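Local coordinates for major pilin protein fimA (Silicibacter pomeroyi, PDB 2IMH), which is of unknown function and belongs to the uncharacterised DUF1028 family, its pilin name notwithstanding, at residues L58-D63 with N72-Q77. Sequence-based numbering, arbitrary orientation.
Sequences LQHLRD and NHVTSQ
The imidazole of His-60 reaches from helix 51-62 to helix 67-76, two helices consecutive in the chain and joined by a short loop, and meets His-73 and Val-74 there. CB of His-60 leaves its helix toward the other segment, and with CG anti to the carbonyl carbon (chi1 -71°) the ring is carried across. Past CG the partners are spread along the ring. CE1 lies 3.9 Å from CB of His-73, which sits over one face of the His-60 ring, off-centre toward the rim, in a CH-pi contact. CD2 of His-60 touches CG2 of Val-74 at 3.6 Å, the methyl approaching obliquely. At the tip, NE2 of His-60 has a water in its ring plane at 2.9 Å; in the conformer of Gln-77 described, its NE2 donates to the same water at 2.8 Å, a link that may not be permanent. In the conformer of His-73 described, the two imidazoles meet obliquely, their planes inclined by 49°, and ND1 of His-60 comes within 3.6 Å of ND1 of His-73. Val-74 is buried, and its side chain also packs on Trp-53 and Val-57 of helix 51-62 and on Leu-86 of strand 85-90. An alanine in place of His-60 would probably leave the water without its His-60 partner and open a gap beside the Val-74 methyl and the His-73 CB. No direct hydrogen bond joins the segments: the direct contact is van der Waals, supplemented by a water link, and in this conformer of His-73 the nearness of the two ND1 atoms would probably disfavour both imidazoles being protonated at once.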
ATOM      1  N   LEU A  58       0.877  -4.564  12.619  1.00 15.83           N
ATOM      2  CA  LEU A  58       1.997  -5.357  12.076  1.00 15.80           C
ATOM      3  C   LEU A  58       2.683  -6.181  13.185  1.00 16.83           C
ATOM      4  O   LEU A  58       3.036  -7.349  12.989  1.00 16.98           O
ATOM      5  CB  LEU A  58       3.010  -4.453  11.379  1.00 16.25           C
ATOM      6  CG  LEU A  58       2.502  -3.782  10.094  1.00 15.98           C
ATOM      7  CD1 LEU A  58       3.569  -2.854   9.522  1.00 19.02           C
ATOM      8  CD2 LEU A  58       2.070  -4.793   9.023  1.00 16.45           C
ATOM      9  N   GLN A  59       2.851  -5.582  14.357  1.00 17.07           N
ATOM     10  CA  GLN A  59       3.404  -6.324  15.489  1.00 17.90           C
ATOM     11  C   GLN A  59       2.537  -7.522  15.868  1.00 17.72           C
ATOM     12  O   GLN A  59       3.060  -8.602  16.145  1.00 18.14           O
ATOM     13  CB  GLN A  59       3.617  -5.402  16.690  1.00 18.38           C
ATOM     14  CG  GLN A  59       4.401  -6.085  17.815  1.00 21.00           C
ATOM     15  CD  GLN A  59       5.770  -6.578  17.374  1.00 23.86           C
ATOM     16  OE1 GLN A  59       6.529  -5.860  16.704  1.00 25.66           O
ATOM     17  NE2 GLN A  59       6.107  -7.801  17.763  1.00 26.31           N
ATOM     18  N   HIS A  60       1.213  -7.355  15.855  1.00 17.71           N
ATOM     19  CA  HIS A  60       0.347  -8.493  16.166  1.00 18.31           C
ATOM     20  C   HIS A  60       0.501  -9.620  15.149  1.00 17.44           C
ATOM     21  O   HIS A  60       0.454 -10.787  15.516  1.00 17.62           O
ATOM     22  CB  HIS A  60      -1.111  -8.077  16.306  1.00 19.05           C
ATOM     23  CG  HIS A  60      -1.379  -7.273  17.539  1.00 22.36           C
ATOM     24  ND1 HIS A  60      -1.655  -7.854  18.759  1.00 27.98           N
ATOM     25  CD2 HIS A  60      -1.380  -5.937  17.750  1.00 24.42           C
ATOM     26  CE1 HIS A  60      -1.837  -6.906  19.663  1.00 29.02           C
ATOM     27  NE2 HIS A  60      -1.679  -5.733  19.077  1.00 27.24           N
ATOM     28  N   LEU A  61       0.642  -9.267  13.879  1.00 17.13           N
ATOM     29  CA  LEU A  61       0.931 -10.255  12.830  1.00 16.83           C
ATOM     30  C   LEU A  61       2.272 -10.969  13.055  1.00 17.46           C
ATOM     31  O   LEU A  61       2.357 -12.194  12.886  1.00 16.71           O
ATOM     32  CB  LEU A  61       0.936  -9.586  11.461  1.00 16.96           C
ATOM     33  CG  LEU A  61      -0.419  -9.135  10.904  1.00 16.62           C
ATOM     34  CD1 LEU A  61      -0.233  -8.370   9.562  1.00 16.08           C
ATOM     35  CD2 LEU A  61      -1.425 -10.281  10.758  1.00 16.01           C
ATOM     36  N   ARG A  62       3.313 -10.206  13.401  1.00 17.60           N
ATOM     37  CA  ARG A  62       4.635 -10.798  13.645  1.00 19.13           C
ATOM     38  C   ARG A  62       4.521 -11.826  14.749  1.00 19.49           C
ATOM     39  O   ARG A  62       5.189 -12.839  14.714  1.00 19.94           O
ATOM     40  CB  ARG A  62       5.653  -9.771  14.128  1.00 19.89           C
ATOM     41  CG  ARG A  62       6.059  -8.747  13.126  1.00 23.05           C
ATOM     42  CD  ARG A  62       7.181  -7.867  13.652  1.00 26.59           C
ATOM     43  NE  ARG A  62       7.379  -6.795  12.681  1.00 28.70           N
ATOM     44  CZ  ARG A  62       6.909  -5.560  12.800  1.00 29.16           C
ATOM     45  NH1 ARG A  62       7.133  -4.686  11.825  1.00 30.56           N
ATOM     46  NH2 ARG A  62       6.240  -5.188  13.886  1.00 28.30           N
ATOM     47  N   ASP A  63       3.689 -11.521  15.739  1.00 20.16           N
ATOM     48  CA  ASP A  63       3.551 -12.354  16.924  1.00 21.39           C
ATOM     49  C   ASP A  63       2.519 -13.479  16.766  1.00 21.09           C
ATOM     50  O   ASP A  63       2.169 -14.147  17.737  1.00 22.43           O
ATOM     51  CB  ASP A  63       3.252 -11.476  18.140  1.00 21.86           C
ATOM     52  CG  ASP A  63       4.454 -10.621  18.558  1.00 24.68           C
ATOM     53  OD1 ASP A  63       5.621 -11.002  18.269  1.00 28.33           O
ATOM     54  OD2 ASP A  63       4.232  -9.573  19.192  1.00 27.50           O
ATOM     55  N   ASN A  72      -8.794  -6.672  15.187  1.00 23.14           N
ATOM     56  CA  ASN A  72      -9.720  -6.539  16.313  1.00 24.91           C
ATOM     57  C   ASN A  72      -9.013  -6.138  17.614  1.00 24.80           C
ATOM     58  O   ASN A  72      -9.534  -5.292  18.346  1.00 25.69           O
ATOM     59  CB  ASN A  72     -10.595  -7.796  16.465  1.00 25.77           C
ATOM     60  CG  ASN A  72     -11.605  -7.961  15.325  1.00 28.58           C
ATOM     61  OD1 ASN A  72     -11.804  -7.058  14.506  1.00 32.94           O
ATOM     62  ND2 ASN A  72     -12.245  -9.130  15.262  1.00 31.87           N
ATOM     63  N   HIS A  73      -7.836  -6.708  17.891  1.00 24.67           N
ATOM     64  CA  HIS A  73      -7.031  -6.375  19.084  0.50 25.21           C
ATOM     65  C   HIS A  73      -6.662  -4.900  19.121  1.00 25.08           C
ATOM     66  O   HIS A  73      -6.711  -4.241  20.167  1.00 25.64           O
ATOM     67  CB  HIS A  73      -5.706  -7.153  19.101  0.50 25.47           C
ATOM     68  CG  HIS A  73      -5.849  -8.638  19.230  0.50 26.96           C
ATOM     69  ND1 HIS A  73      -4.897  -9.515  18.751  0.50 27.78           N
ATOM     70  CD2 HIS A  73      -6.821  -9.402  19.783  0.50 27.83           C
ATOM     71  CE1 HIS A  73      -5.277 -10.754  19.006  0.50 28.17           C
ATOM     72  NE2 HIS A  73      -6.439 -10.714  19.632  0.50 28.78           N
ATOM     73  N   VAL A  74      -6.232  -4.397  17.974  1.00 24.19           N
ATOM     74  CA  VAL A  74      -5.792  -3.023  17.879  1.00 23.54           C
ATOM     75  C   VAL A  74      -6.968  -2.057  18.018  1.00 23.17           C
ATOM     76  O   VAL A  74      -6.886  -1.090  18.771  1.00 23.22           O
ATOM     77  CB  VAL A  74      -5.038  -2.797  16.556  1.00 23.97           C
ATOM     78  CG1 VAL A  74      -4.844  -1.324  16.285  1.00 25.16           C
ATOM     79  CG2 VAL A  74      -3.727  -3.524  16.616  1.00 23.28           C
ATOM     80  N   THR A  75      -8.054  -2.331  17.306  1.00 22.80           N
ATOM     81  CA  THR A  75      -9.165  -1.385  17.241  1.00 23.74           C
ATOM     82  C   THR A  75     -10.000  -1.392  18.526  1.00 24.24           C
ATOM     83  O   THR A  75     -10.482  -0.331  18.955  1.00 24.15           O
ATOM     84  CB  THR A  75     -10.060  -1.647  16.028  1.00 23.42           C
ATOM     85  OG1 THR A  75     -10.577  -2.978  16.088  1.00 24.57           O
ATOM     86  CG2 THR A  75      -9.275  -1.447  14.728  1.00 22.71           C
ATOM     87  N   SER A  76     -10.152  -2.575  19.133  1.00 24.95           N
ATOM     88  CA  SER A  76     -10.969  -2.744  20.345  0.50 25.53           C
ATOM     89  C   SER A  76     -10.445  -1.930  21.522  1.00 26.12           C
ATOM     90  O   SER A  76     -11.227  -1.465  22.368  1.00 27.06           O
ATOM     91  CB  SER A  76     -11.074  -4.225  20.741  0.50 25.24           C
ATOM     92  OG  SER A  76      -9.858  -4.709  21.292  0.50 24.05           O
ATOM     93  N   GLN A  77      -9.125  -1.771  21.578  1.00 25.97           N
ATOM     94  CA  GLN A  77      -8.400  -1.058  22.640  0.50 26.31           C
ATOM     95  C   GLN A  77      -8.554   0.455  22.552  1.00 25.72           C
ATOM     96  O   GLN A  77      -8.083   1.185  23.425  1.00 26.46           O
ATOM     97  CB  GLN A  77      -6.895  -1.338  22.523  0.50 26.34           C
ATOM     98  CG  GLN A  77      -6.403  -2.711  22.964  0.50 27.37           C
ATOM     99  CD  GLN A  77      -4.890  -2.834  22.831  0.50 27.66           C
ATOM    100  OE1 GLN A  77      -4.170  -2.881  23.832  0.50 30.51           O
ATOM    101  NE2 GLN A  77      -4.400  -2.858  21.593  0.50 28.10           N
TER
HETATM  102  O   HOH W   1      -2.128  -3.016  19.938  1.00 36.96           O